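Local coordinates for thiamine pyrophosphokinase (Bacillus subtilis, PDB 3LM8), which catalyses the ATP-dependent pyrophosphorylation of thiamine to thiamine diphosphate, releasing AMP, and serves in thiamine salvage, at residues Thr3-Ala8 / Thr26-Val31; Phe100-Gly105 / Ile127-Lys132; Tyr144-Asp149 / Met209-Asp214. The protein carries 1 engineered substitution. All coordinates share one frame; numbering follows the deposited sequence.

Contact 1: Thr3-Ala8 / Thr26-Val31; sequences TINIVA and TLWIGV
Asn-5 and Trp-28, together with the residues flanking them, join strands 3-7 and 26-31 as parallel neighbours in the sheet of the catalytic alpha/beta domain. Five backbone hydrogen bonds hold the pair, with Leu-27, Ile-29 and Val-31 reached alternately from Thr-3, Asn-5 and Val-7; the straightest runs from Asn-5 N to Leu-27 O (2.9 Å, 170° at the hydrogen). CA-H...O contacts, such as that of Trp-28 CA to Asn-5 O, fill in between them.

The apolar side chains of Ile-4, Ile-6, Ile-29 and Val-31 share one sheet face. Ile-6 and Ile-29 run alongside each other in the same sense. A chi1 of 52° sets Ile-29 CG1 between the backbone N and the carbonyl carbon, 3.5 Å from Ile-6 CG1; Ile-29 CD1 packs on that side chain too. Beyond them Ile-6 CG2 meets Val-31 CG2 at 3.8 Å. Helix 81-92 packs on this face through Ala-89 and Ala-85.

On the other face, Thr-26 OG1 lies 3.2 Å from Thr-3 CB. Val-7 CG2 touches the indole at its edge, 3.8 Å from Trp-28 CZ3. Asn-5 CB makes a CH-pi contact over the six-membered ring, 3.6 Å from its centroid. An alanine in place of Trp-28 would probably leave Asn-5 CB and Val-7 CG2 without their aromatic partner and open a gap beside Leu-38 of helix 33-41, which the indole touches. The Asn-5 amide, whose OD1 is bonded to Gln-98, stands 85° to the indole plane, with ND2 lying 3.2 Å above that plane, toward the rim.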
ATOM      1  N   THR A   3      -2.751   3.900  13.420  1.00 28.69           N
ATOM      2  CA  THR A   3      -2.716   3.670  11.982  1.00 24.79           C
ATOM      3  C   THR A   3      -2.886   4.932  11.155  1.00 19.42           C
ATOM      4  O   THR A   3      -3.637   5.838  11.522  1.00 36.20           O
ATOM      5  CB  THR A   3      -3.833   2.709  11.552  1.00 23.02           C
ATOM      6  OG1 THR A   3      -3.613   1.428  12.146  1.00 34.03           O
ATOM      7  CG2 THR A   3      -3.865   2.565  10.029  1.00 18.45           C
ATOM      8  N   ILE A   4      -2.188   4.994  10.032  1.00 19.35           N
ATOM      9  CA  ILE A   4      -2.336   6.133   9.146  1.00 17.56           C
ATOM     10  C   ILE A   4      -2.741   5.612   7.768  1.00 19.34           C
ATOM     11  O   ILE A   4      -2.110   4.693   7.244  1.00 19.47           O
ATOM     12  CB  ILE A   4      -1.043   6.945   9.051  1.00 20.38           C
ATOM     13  CG1 ILE A   4      -0.698   7.494  10.428  1.00 27.91           C
ATOM     14  CG2 ILE A   4      -1.223   8.126   8.077  1.00 12.93           C
ATOM     15  CD1 ILE A   4       0.537   8.349  10.439  1.00 31.86           C
ATOM     16  N   ASN A   5      -3.823   6.164   7.216  1.00 15.93           N
ATOM     17  CA  ASN A   5      -4.293   5.763   5.891  1.00 19.72           C
ATOM     18  C   ASN A   5      -4.202   6.942   4.943  1.00 28.19           C
ATOM     19  O   ASN A   5      -4.742   8.023   5.215  1.00 13.08           O
ATOM     20  CB  ASN A   5      -5.746   5.297   5.909  1.00 16.05           C
ATOM     21  CG  ASN A   5      -5.943   4.033   6.682  1.00 16.42           C
ATOM     22  OD1 ASN A   5      -4.984   3.394   7.119  1.00 14.16           O
ATOM     23  ND2 ASN A   5      -7.200   3.657   6.861  1.00 11.12           N
ATOM     24  N   ILE A   6      -3.531   6.709   3.818  1.00 27.44           N
ATOM     25  CA  ILE A   6      -3.330   7.719   2.795  1.00 18.16           C
ATOM     26  C   ILE A   6      -4.088   7.309   1.543  1.00 24.34           C
ATOM     27  O   ILE A   6      -3.971   6.166   1.080  1.00 24.51           O
ATOM     28  CB  ILE A   6      -1.852   7.813   2.418  1.00 15.62           C
ATOM     29  CG1 ILE A   6      -0.991   7.937   3.677  1.00 16.67           C
ATOM     30  CG2 ILE A   6      -1.646   8.961   1.471  1.00 11.61           C
ATOM     31  CD1 ILE A   6       0.515   7.904   3.412  1.00 14.98           C
ATOM     32  N   VAL A   7      -4.859   8.236   0.989  1.00 19.51           N
ATOM     33  CA  VAL A   7      -5.608   7.960  -0.233  1.00 16.20           C
ATOM     34  C   VAL A   7      -5.052   8.844  -1.350  1.00 23.57           C
ATOM     35  O   VAL A   7      -5.294  10.050  -1.381  1.00 25.97           O
ATOM     36  CB  VAL A   7      -7.115   8.235  -0.030  1.00 11.78           C
ATOM     37  CG1 VAL A   7      -7.891   8.026  -1.337  1.00  4.97           C
ATOM     38  CG2 VAL A   7      -7.644   7.312   1.047  1.00 31.11           C
ATOM     39  N   ALA A   8      -4.280   8.232  -2.247  1.00 21.72           N
ATOM     40  CA  ALA A   8      -3.681   8.942  -3.371  1.00 19.73           C
ATOM     41  C   ALA A   8      -4.772   9.215  -4.391  1.00 21.23           C
ATOM     42  O   ALA A   8      -5.878   8.704  -4.253  1.00 21.27           O
ATOM     43  CB  ALA A   8      -2.570   8.106  -3.993  1.00 10.95           C
ATOM     44  N   THR A  26      -7.062   5.380  13.679  1.00 28.18           N
ATOM     45  CA  THR A  26      -6.682   5.466  12.285  1.00 29.43           C
ATOM     46  C   THR A  26      -6.926   6.885  11.761  1.00 33.17           C
ATOM     47  O   THR A  26      -8.073   7.304  11.597  1.00 31.10           O
ATOM     48  CB  THR A  26      -7.498   4.439  11.449  1.00 31.66           C
ATOM     49  OG1 THR A  26      -6.986   3.125  11.688  1.00 30.85           O
ATOM     50  CG2 THR A  26      -7.428   4.751   9.951  1.00 24.21           C
ATOM     51  N   LEU A  27      -5.843   7.624  11.525  1.00 31.21           N
ATOM     52  CA  LEU A  27      -5.931   8.982  10.982  1.00 26.14           C
ATOM     53  C   LEU A  27      -5.889   8.885   9.466  1.00 32.97           C
ATOM     54  O   LEU A  27      -5.250   7.981   8.898  1.00 24.49           O
ATOM     55  CB  LEU A  27      -4.739   9.825  11.420  1.00 31.27           C
ATOM     56  CG  LEU A  27      -4.557  10.001  12.921  1.00 54.84           C
ATOM     57  CD1 LEU A  27      -3.081  10.248  13.236  1.00 56.23           C
ATOM     58  CD2 LEU A  27      -5.456  11.139  13.405  1.00 63.01           C
ATOM     59  N   TRP A  28      -6.556   9.823   8.809  1.00 22.62           N
ATOM     60  CA  TRP A  28      -6.571   9.849   7.356  1.00 24.46           C
ATOM     61  C   TRP A  28      -5.937  11.110   6.771  1.00 36.43           C
ATOM     62  O   TRP A  28      -5.952  12.181   7.382  1.00 42.29           O
ATOM     63  CB  TRP A  28      -7.996   9.742   6.829  1.00 18.11           C
ATOM     64  CG  TRP A  28      -8.700   8.463   7.126  1.00 22.37           C
ATOM     65  CD1 TRP A  28      -9.434   8.180   8.234  1.00 17.37           C
ATOM     66  CD2 TRP A  28      -8.853   7.339   6.242  1.00 25.11           C
ATOM     67  NE1 TRP A  28     -10.057   6.958   8.092  1.00 24.12           N
ATOM     68  CE2 TRP A  28      -9.715   6.421   6.880  1.00 24.27           C
ATOM     69  CE3 TRP A  28      -8.350   7.024   4.972  1.00 21.21           C
ATOM     70  CZ2 TRP A  28     -10.090   5.208   6.290  1.00 31.35           C
ATOM     71  CZ3 TRP A  28      -8.726   5.818   4.387  1.00 17.22           C
ATOM     72  CH2 TRP A  28      -9.587   4.927   5.047  1.00 19.66           C
ATOM     73  N   ILE A  29      -5.370  10.971   5.580  1.00 38.73           N
ATOM     74  CA  ILE A  29      -4.773  12.102   4.889  1.00 39.21           C
ATOM     75  C   ILE A  29      -5.059  11.901   3.416  1.00 38.84           C
ATOM     76  O   ILE A  29      -5.050  10.770   2.935  1.00 29.04           O
ATOM     77  CB  ILE A  29      -3.241  12.199   5.104  1.00 34.36           C
ATOM     78  CG1 ILE A  29      -2.572  10.872   4.767  1.00 37.90           C
ATOM     79  CG2 ILE A  29      -2.942  12.603   6.529  1.00 27.58           C
ATOM     80  CD1 ILE A  29      -1.056  10.937   4.816  1.00 45.07           C
ATOM     81  N   GLY A  30      -5.339  12.999   2.716  1.00 33.08           N
ATOM     82  CA  GLY A  30      -5.632  12.927   1.300  1.00 25.41           C
ATOM     83  C   GLY A  30      -4.505  13.473   0.452  1.00 19.32           C
ATOM     84  O   GLY A  30      -3.851  14.451   0.822  1.00 14.74           O
ATOM     85  N   VAL A  31      -4.279  12.831  -0.689  1.00 17.52           N
ATOM     86  CA  VAL A  31      -3.227  13.224  -1.621  1.00 16.11           C
ATOM     87  C   VAL A  31      -3.874  13.375  -2.987  1.00 26.83           C
ATOM     88  O   VAL A  31      -4.523  12.458  -3.468  1.00 25.74           O
ATOM     89  CB  VAL A  31      -2.099  12.137  -1.682  1.00 10.78           C
ATOM     90  CG1 VAL A  31      -1.254  12.313  -2.927  1.00  8.96           C
ATOM     91  CG2 VAL A  31      -1.215  12.216  -0.427  1.00  4.55           C
TER

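Contact 2: Phe100-Gly105 / Ile127-Lys132; sequences FGITGG and IRLIDK
The Phe-100 ring and the branched side chain of Ile-130 extend together in one direction, with ring atoms CD1, CE1 and CZ turned to the isoleucine. Phe-100 CE1 takes the middle of this contact, 3.7 Å from Ile-130 CB and equally close to Ile-130 CD1, while Phe-100 CZ meets Ile-130 CD1. The Tyr-21 ring packs edge-to-face with Phe-100, and Tyr-21 also touches Ile-130, so the aromatic pair and the aliphatic chain form one apolar cluster.

Thr-103 crosses the side chain of Asp-131 at about a right angle. Thr-103 OG1 meets Asp-131 CB at 3.5 Å, held there by a chi1 of 49° that sets it between the backbone N and the carbonyl carbon. Asp-131 OD2 lies 3.7 Å from Thr-103 OG1, and the pair is not hydrogen-bonded.

Between these two contacts the backbones meet through a CA-H...O contact from Phe-100 CA to Ile-130 O, 3.4 Å long and 161° at the hydrogen. Gly-101 follows with a positive phi of 64°, a turn that suits glycine as the chain leaves the sheet. Ile-102 then points at strand 126-131, and its CD1 packs against Leu-129 CB and CD2, the two side chains crossing.

Strand 96-100, helix 107-122 and strand 126-131 form a beta-alpha-beta crossover between adjacent parallel strands of the catalytic domain, and the contact lies where the first strand gives way to the loop before the helix. That helix packs on it through Phe-110, against Ile-102 and Thr-103, and Leu-117, against Leu-129; strand 134-139 flanks strand 126-131 on its other side, with Ile-136 on Leu-129 and His-135 on Ile-130.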
ATOM      1  N   PHE A 100      -4.123   3.882  -0.403  1.00 13.36           N
ATOM      2  CA  PHE A 100      -5.136   3.542  -1.398  1.00  7.87           C
ATOM      3  C   PHE A 100      -5.018   4.475  -2.605  1.00 18.71           C
ATOM      4  O   PHE A 100      -4.298   5.481  -2.546  1.00 23.83           O
ATOM      5  CB  PHE A 100      -6.528   3.669  -0.772  1.00  8.31           C
ATOM      6  CG  PHE A 100      -6.670   2.930   0.520  1.00 20.07           C
ATOM      7  CD1 PHE A 100      -7.278   1.679   0.558  1.00 26.06           C
ATOM      8  CD2 PHE A 100      -6.171   3.476   1.706  1.00 14.64           C
ATOM      9  CE1 PHE A 100      -7.393   0.974   1.763  1.00 26.43           C
ATOM     10  CE2 PHE A 100      -6.279   2.786   2.916  1.00 21.21           C
ATOM     11  CZ  PHE A 100      -6.893   1.529   2.943  1.00 18.61           C
ATOM     12  N   GLY A 101      -5.740   4.152  -3.681  1.00 20.61           N
ATOM     13  CA  GLY A 101      -5.698   4.980  -4.879  1.00 31.33           C
ATOM     14  C   GLY A 101      -4.287   4.900  -5.399  1.00 37.40           C
ATOM     15  O   GLY A 101      -3.698   5.882  -5.860  1.00 37.80           O
ATOM     16  N   ILE A 102      -3.761   3.688  -5.324  1.00 21.46           N
ATOM     17  CA  ILE A 102      -2.405   3.396  -5.710  1.00 20.91           C
ATOM     18  C   ILE A 102      -2.263   2.751  -7.088  1.00 21.67           C
ATOM     19  O   ILE A 102      -1.150   2.558  -7.600  1.00 15.48           O
ATOM     20  CB  ILE A 102      -1.785   2.524  -4.606  1.00 21.62           C
ATOM     21  CG1 ILE A 102      -0.847   3.390  -3.769  1.00 27.15           C
ATOM     22  CG2 ILE A 102      -1.124   1.279  -5.189  1.00 18.72           C
ATOM     23  CD1 ILE A 102      -0.187   2.639  -2.638  1.00 35.09           C
ATOM     24  N   THR A 103      -3.395   2.419  -7.693  1.00 26.02           N
ATOM     25  CA  THR A 103      -3.383   1.817  -9.017  1.00 16.04           C
ATOM     26  C   THR A 103      -4.210   2.693  -9.936  1.00 17.01           C
ATOM     27  O   THR A 103      -5.038   3.469  -9.476  1.00 17.37           O
ATOM     28  CB  THR A 103      -3.954   0.403  -8.982  1.00 25.15           C
ATOM     29  OG1 THR A 103      -5.202   0.414  -8.285  1.00 31.20           O
ATOM     30  CG2 THR A 103      -2.994  -0.529  -8.263  1.00 24.55           C
ATOM     31  N   GLY A 104      -3.957   2.592 -11.230  1.00 17.03           N
ATOM     32  CA  GLY A 104      -4.685   3.399 -12.182  1.00 27.66           C
ATOM     33  C   GLY A 104      -4.240   3.084 -13.589  1.00 31.14           C
ATOM     34  O   GLY A 104      -3.419   2.180 -13.803  1.00 27.95           O
ATOM     35  N   GLY A 105      -4.785   3.842 -14.541  1.00 28.59           N
ATOM     36  CA  GLY A 105      -4.473   3.662 -15.950  1.00 21.73           C
ATOM     37  C   GLY A 105      -3.000   3.783 -16.280  1.00 31.34           C
ATOM     38  O   GLY A 105      -2.467   2.981 -17.052  1.00 34.72           O
ATOM     39  N   ILE A 127       4.087  -0.979   5.771  1.00 37.74           N
ATOM     40  CA  ILE A 127       3.458  -0.137   4.760  1.00 28.77           C
ATOM     41  C   ILE A 127       2.754  -1.062   3.781  1.00 27.32           C
ATOM     42  O   ILE A 127       3.391  -1.761   2.997  1.00 29.78           O
ATOM     43  CB  ILE A 127       4.512   0.689   4.007  1.00 20.01           C
ATOM     44  CG1 ILE A 127       5.359   1.482   5.012  1.00 22.32           C
ATOM     45  CG2 ILE A 127       3.832   1.616   3.002  1.00  7.98           C
ATOM     46  CD1 ILE A 127       6.443   2.330   4.371  1.00 26.60           C
ATOM     47  N   ARG A 128       1.435  -1.078   3.831  1.00 25.12           N
ATOM     48  CA  ARG A 128       0.657  -1.951   2.958  1.00 23.45           C
ATOM     49  C   ARG A 128      -0.043  -1.131   1.889  1.00 25.56           C
ATOM     50  O   ARG A 128      -0.624  -0.097   2.201  1.00 26.62           O
ATOM     51  CB  ARG A 128      -0.374  -2.715   3.804  1.00 25.01           C
ATOM     52  CG  ARG A 128      -1.444  -3.416   3.009  1.00 39.44           C
ATOM     53  CD  ARG A 128      -2.469  -4.099   3.911  1.00 38.64           C
ATOM     54  NE  ARG A 128      -1.903  -5.212   4.666  1.00 37.97           N
ATOM     55  CZ  ARG A 128      -1.684  -5.196   5.975  1.00 41.34           C
ATOM     56  NH1 ARG A 128      -1.982  -4.122   6.696  1.00 41.29           N
ATOM     57  NH2 ARG A 128      -1.164  -6.259   6.569  1.00 43.02           N
ATOM     58  N   LEU A 129       0.027  -1.566   0.633  1.00 31.48           N
ATOM     59  CA  LEU A 129      -0.657  -0.836  -0.443  1.00 30.07           C
ATOM     60  C   LEU A 129      -1.948  -1.586  -0.688  1.00 34.17           C
ATOM     61  O   LEU A 129      -1.949  -2.811  -0.700  1.00 42.42           O
ATOM     62  CB  LEU A 129       0.157  -0.818  -1.739  1.00 20.77           C
ATOM     63  CG  LEU A 129       1.656  -0.493  -1.737  1.00 30.71           C
ATOM     64  CD1 LEU A 129       2.115  -0.441  -3.195  1.00 14.50           C
ATOM     65  CD2 LEU A 129       1.948   0.831  -1.024  1.00 40.84           C
ATOM     66  N   ILE A 130      -3.044  -0.865  -0.890  1.00 27.02           N
ATOM     67  CA  ILE A 130      -4.330  -1.529  -1.102  1.00 22.43           C
ATOM     68  C   ILE A 130      -5.223  -0.969  -2.205  1.00 27.75           C
ATOM     69  O   ILE A 130      -5.381   0.248  -2.344  1.00 33.89           O
ATOM     70  CB  ILE A 130      -5.190  -1.489   0.165  1.00 29.62           C
ATOM     71  CG1 ILE A 130      -4.403  -2.009   1.367  1.00 27.36           C
ATOM     72  CG2 ILE A 130      -6.464  -2.295  -0.066  1.00 31.28           C
ATOM     73  CD1 ILE A 130      -5.174  -1.903   2.664  1.00 23.24           C
ATOM     74  N   ASP A 131      -5.822  -1.878  -2.969  1.00 29.15           N
ATOM     75  CA  ASP A 131      -6.758  -1.515  -4.024  1.00 27.71           C
ATOM     76  C   ASP A 131      -7.901  -2.538  -4.024  1.00 28.07           C
ATOM     77  O   ASP A 131      -7.945  -3.440  -3.179  1.00 28.57           O
ATOM     78  CB  ASP A 131      -6.063  -1.422  -5.396  1.00 25.11           C
ATOM     79  CG  ASP A 131      -5.900  -2.768  -6.088  1.00 47.74           C
ATOM     80  OD1 ASP A 131      -5.227  -3.650  -5.525  1.00 49.17           O
ATOM     81  OD2 ASP A 131      -6.439  -2.942  -7.208  1.00 60.45           O
ATOM     82  N   LYS A 132      -8.833  -2.377  -4.954  1.00 32.72           N
ATOM     83  CA  LYS A 132      -9.992  -3.255  -5.061  1.00 26.01           C
ATOM     84  C   LYS A 132      -9.686  -4.762  -4.988  1.00 25.96           C
ATOM     85  O   LYS A 132     -10.501  -5.534  -4.491  1.00 30.18           O
ATOM     86  CB  LYS A 132     -10.748  -2.922  -6.354  1.00 31.07           C
ATOM     87  CG  LYS A 132     -11.780  -3.953  -6.797  1.00 57.99           C
ATOM     88  CD  LYS A 132     -12.151  -3.741  -8.267  1.00 70.05           C
ATOM     89  CE  LYS A 132     -13.075  -4.833  -8.790  1.00 72.58           C
ATOM     90  NZ  LYS A 132     -14.364  -4.899  -8.043  1.00 74.20           N
TER

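Contact 3: Tyr144-Asp149 / Met209-Asp214; sequences YDIEKD and MIRSTD
Arg-211 reaches from strand 207-212 to the backbone of Glu-147, bridging two beta sheets packed face to face as in a beta sandwich. Its NH2 gives Glu-147 O a hydrogen bond of 2.8 Å, straight at 170° and with the oxygen close to the guanidinium plane. The Arg-211 chain bends at chi3 (57°), which places NE. Ile-146 CD1 lies over one face of the guanidinium, and Ile-146 CB comes 3.6 Å from Arg-211 NH1, the two side chains passing each other from opposite strands. Ile-146 and selenomethionine Met-209 meet tip to tip, Ile-146 CG2 to Met-209 CE at 3.4 Å.

The strands run nearly parallel, their axes 11.6 Å apart at closest, so they do not pair, and side chains reach across, one of them to a backbone oxygen. Strand 142-147 is an outer strand of the four-stranded antiparallel sheet, whose neighbour 197-202 supplies Phe-200 to both Ile-146 and Met-209. From the larger sheet, Ile-155 of strand 154-159 packs on the same two residues.

Where strand 142-147 ends, Asp-149 holds Asn-151 N through OD2. Its carboxylate may add mild electrostatic attraction, although Asp-149 OD1 stays 4.8 Å from Arg-211 NH2. Nearer to Arg-211 NH2 is Asp-149 CB, at 3.5 Å.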
ATOM      1  N   TYR A 144       7.836 -14.394   8.678  1.00 35.77           N
ATOM      2  CA  TYR A 144       6.485 -13.850   8.814  1.00 33.71           C
ATOM      3  C   TYR A 144       5.317 -14.836   8.672  1.00 30.91           C
ATOM      4  O   TYR A 144       5.383 -15.808   7.914  1.00 34.66           O
ATOM      5  CB  TYR A 144       6.316 -12.723   7.789  1.00 35.50           C
ATOM      6  CG  TYR A 144       7.534 -11.830   7.660  1.00 36.79           C
ATOM      7  CD1 TYR A 144       7.680 -10.693   8.452  1.00 36.80           C
ATOM      8  CD2 TYR A 144       8.565 -12.150   6.763  1.00 34.79           C
ATOM      9  CE1 TYR A 144       8.821  -9.887   8.360  1.00 41.35           C
ATOM     10  CE2 TYR A 144       9.712 -11.357   6.661  1.00 34.93           C
ATOM     11  CZ  TYR A 144       9.834 -10.223   7.464  1.00 44.05           C
ATOM     12  OH  TYR A 144      10.961  -9.430   7.373  1.00 36.24           O
ATOM     13  N   ASP A 145       4.243 -14.553   9.409  1.00 25.99           N
ATOM     14  CA  ASP A 145       3.025 -15.365   9.398  1.00 35.84           C
ATOM     15  C   ASP A 145       1.913 -14.619   8.667  1.00 36.07           C
ATOM     16  O   ASP A 145       1.854 -13.392   8.711  1.00 36.24           O
ATOM     17  CB  ASP A 145       2.529 -15.617  10.828  1.00 46.95           C
ATOM     18  CG  ASP A 145       3.281 -16.727  11.544  1.00 50.97           C
ATOM     19  OD1 ASP A 145       3.187 -16.775  12.793  1.00 47.17           O
ATOM     20  OD2 ASP A 145       3.941 -17.556  10.874  1.00 46.72           O
ATOM     21  N   ILE A 146       1.035 -15.361   7.995  1.00 37.46           N
ATOM     22  CA  ILE A 146      -0.127 -14.772   7.321  1.00 24.75           C
ATOM     23  C   ILE A 146      -1.313 -15.666   7.623  1.00 30.15           C
ATOM     24  O   ILE A 146      -1.158 -16.839   7.946  1.00 37.52           O
ATOM     25  CB  ILE A 146      -0.008 -14.682   5.770  1.00 28.62           C
ATOM     26  CG1 ILE A 146       0.311 -16.048   5.180  1.00 35.52           C
ATOM     27  CG2 ILE A 146       1.030 -13.656   5.366  1.00 31.27           C
ATOM     28  CD1 ILE A 146       0.361 -16.023   3.666  1.00 38.26           C
ATOM     29  N   GLU A 147      -2.503 -15.097   7.518  1.00 32.06           N
ATOM     30  CA  GLU A 147      -3.734 -15.830   7.766  1.00 31.95           C
ATOM     31  C   GLU A 147      -4.417 -15.992   6.407  1.00 20.79           C
ATOM     32  O   GLU A 147      -4.189 -15.193   5.504  1.00 20.44           O
ATOM     33  CB  GLU A 147      -4.618 -15.032   8.736  1.00 45.55           C
ATOM     34  CG  GLU A 147      -5.754 -15.826   9.364  1.00 71.93           C
ATOM     35  CD  GLU A 147      -6.451 -15.063  10.482  1.00 91.33           C
ATOM     36  OE1 GLU A 147      -5.744 -14.581  11.395  1.00 98.27           O
ATOM     37  OE2 GLU A 147      -7.698 -14.951  10.449  1.00 92.28           O
ATOM     38  N   LYS A 148      -5.218 -17.037   6.250  1.00 28.37           N
ATOM     39  CA  LYS A 148      -5.913 -17.248   4.991  1.00 46.88           C
ATOM     40  C   LYS A 148      -6.846 -16.073   4.778  1.00 43.41           C
ATOM     41  O   LYS A 148      -7.435 -15.566   5.728  1.00 35.99           O
ATOM     42  CB  LYS A 148      -6.724 -18.549   5.020  1.00 50.29           C
ATOM     43  CG  LYS A 148      -7.548 -18.775   3.756  1.00 38.56           C
ATOM     44  CD  LYS A 148      -8.064 -20.206   3.640  1.00 42.02           C
ATOM     45  CE  LYS A 148      -6.941 -21.195   3.371  1.00 45.06           C
ATOM     46  NZ  LYS A 148      -7.460 -22.560   3.065  1.00 52.45           N
ATOM     47  N   ASP A 149      -6.975 -15.629   3.536  1.00 48.97           N
ATOM     48  CA  ASP A 149      -7.857 -14.512   3.248  1.00 48.41           C
ATOM     49  C   ASP A 149      -9.091 -15.008   2.511  1.00 45.55           C
ATOM     50  O   ASP A 149      -9.008 -15.502   1.383  1.00 45.93           O
ATOM     51  CB  ASP A 149      -7.132 -13.455   2.415  1.00 52.12           C
ATOM     52  CG  ASP A 149      -7.930 -12.178   2.284  1.00 56.36           C
ATOM     53  OD1 ASP A 149      -7.349 -11.156   1.868  1.00 66.38           O
ATOM     54  OD2 ASP A 149      -9.140 -12.198   2.594  1.00 54.37           O
HETATM   55  N   MSE A 209       5.230  -9.081  -1.503  1.00 15.76           N
HETATM   56  CA  MSE A 209       4.137 -10.026  -1.363  1.00 17.35           C
HETATM   57  C   MSE A 209       2.857  -9.432  -1.894  1.00 27.44           C
HETATM   58  O   MSE A 209       2.385  -8.409  -1.408  1.00 40.60           O
HETATM   59  CB  MSE A 209       3.923 -10.419   0.097  1.00 24.86           C
HETATM   60  CG  MSE A 209       2.718 -11.355   0.304  1.00 29.51           C
HETATM   61 SE   MSE A 209       2.217 -11.643   2.164  1.00 55.87          SE
HETATM   62  CE  MSE A 209       2.700 -13.493   2.368  1.00114.76           C
ATOM     63  N   ILE A 210       2.300 -10.080  -2.903  1.00 29.11           N
ATOM     64  CA  ILE A 210       1.056  -9.629  -3.490  1.00 31.65           C
ATOM     65  C   ILE A 210      -0.033 -10.635  -3.150  1.00 31.68           C
ATOM     66  O   ILE A 210       0.069 -11.817  -3.480  1.00 42.41           O
ATOM     67  CB  ILE A 210       1.139  -9.528  -5.034  1.00 38.76           C
ATOM     68  CG1 ILE A 210       2.263  -8.578  -5.450  1.00 39.78           C
ATOM     69  CG2 ILE A 210      -0.211  -9.073  -5.599  1.00  9.34           C
ATOM     70  CD1 ILE A 210       3.646  -9.161  -5.285  1.00 45.35           C
ATOM     71  N   ARG A 211      -1.062 -10.170  -2.462  1.00 25.61           N
ATOM     72  CA  ARG A 211      -2.185 -11.024  -2.133  1.00 20.90           C
ATOM     73  C   ARG A 211      -3.277 -10.459  -3.038  1.00 31.72           C
ATOM     74  O   ARG A 211      -3.527  -9.248  -3.045  1.00 35.87           O
ATOM     75  CB  ARG A 211      -2.508 -10.908  -0.647  1.00 13.52           C
ATOM     76  CG  ARG A 211      -1.252 -11.171   0.197  1.00 17.51           C
ATOM     77  CD  ARG A 211      -1.560 -11.397   1.654  1.00 22.27           C
ATOM     78  NE  ARG A 211      -2.494 -12.507   1.824  1.00 35.30           N
ATOM     79  CZ  ARG A 211      -2.853 -13.013   3.002  1.00 34.73           C
ATOM     80  NH1 ARG A 211      -2.351 -12.505   4.126  1.00 43.21           N
ATOM     81  NH2 ARG A 211      -3.721 -14.019   3.057  1.00 21.52           N
ATOM     82  N   SER A 212      -3.882 -11.327  -3.847  1.00 37.25           N
ATOM     83  CA  SER A 212      -4.899 -10.886  -4.786  1.00 31.40           C
ATOM     84  C   SER A 212      -6.099 -11.795  -4.980  1.00 36.32           C
ATOM     85  O   SER A 212      -6.251 -12.818  -4.309  1.00 35.13           O
ATOM     86  CB  SER A 212      -4.247 -10.608  -6.142  1.00 28.38           C
ATOM     87  OG  SER A 212      -3.174 -11.496  -6.386  1.00 37.13           O
ATOM     88  N   THR A 213      -6.952 -11.405  -5.919  1.00 36.67           N
ATOM     89  CA  THR A 213      -8.160 -12.151  -6.215  1.00 33.65           C
ATOM     90  C   THR A 213      -8.534 -11.937  -7.670  1.00 41.22           C
ATOM     91  O   THR A 213      -8.024 -11.027  -8.315  1.00 42.68           O
ATOM     92  CB  THR A 213      -9.306 -11.661  -5.336  1.00 40.32           C
ATOM     93  OG1 THR A 213     -10.432 -12.523  -5.498  1.00 47.09           O
ATOM     94  CG2 THR A 213      -9.699 -10.247  -5.726  1.00 37.21           C
ATOM     95  N   ASP A 214      -9.413 -12.783  -8.193  1.00 51.71           N
ATOM     96  CA  ASP A 214      -9.860 -12.646  -9.577  1.00 49.56           C
ATOM     97  C   ASP A 214     -11.263 -12.065  -9.617  1.00 54.48           C
ATOM     98  O   ASP A 214     -11.875 -11.989 -10.679  1.00 59.75           O
ATOM     99  CB  ASP A 214      -9.853 -13.999 -10.288  1.00 48.13           C
ATOM    100  CG  ASP A 214      -8.472 -14.411 -10.728  1.00 58.10           C
ATOM    101  OD1 ASP A 214      -8.326 -15.490 -11.342  1.00 60.29           O
ATOM    102  OD2 ASP A 214      -7.526 -13.646 -10.461  1.00 61.44           O
TER

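In the fold
All three contacts reach the nine-stranded mixed sheet. Contacts 1 and 2, with centres 12 Å apart, are neighbours on it: strand 3-7 pairs with strand 96-100, and Ile-6 O to Phe-100 N (2.7 Å) and Ala-8 N to Phe-100 O (2.8 Å) are probable hydrogen bonds between them. The side chains of Val-7 and Phe-100 each lie about 9 Å from a bound magnesium ion. Contact 3 sits on the opposite side of the chain's centre from contact 1, their centres 22 Å apart, and joins the second sheet; its nearest atoms are about 5 Å from contact 2. The Met-209 side chain is about 11 Å from the bound thiamine.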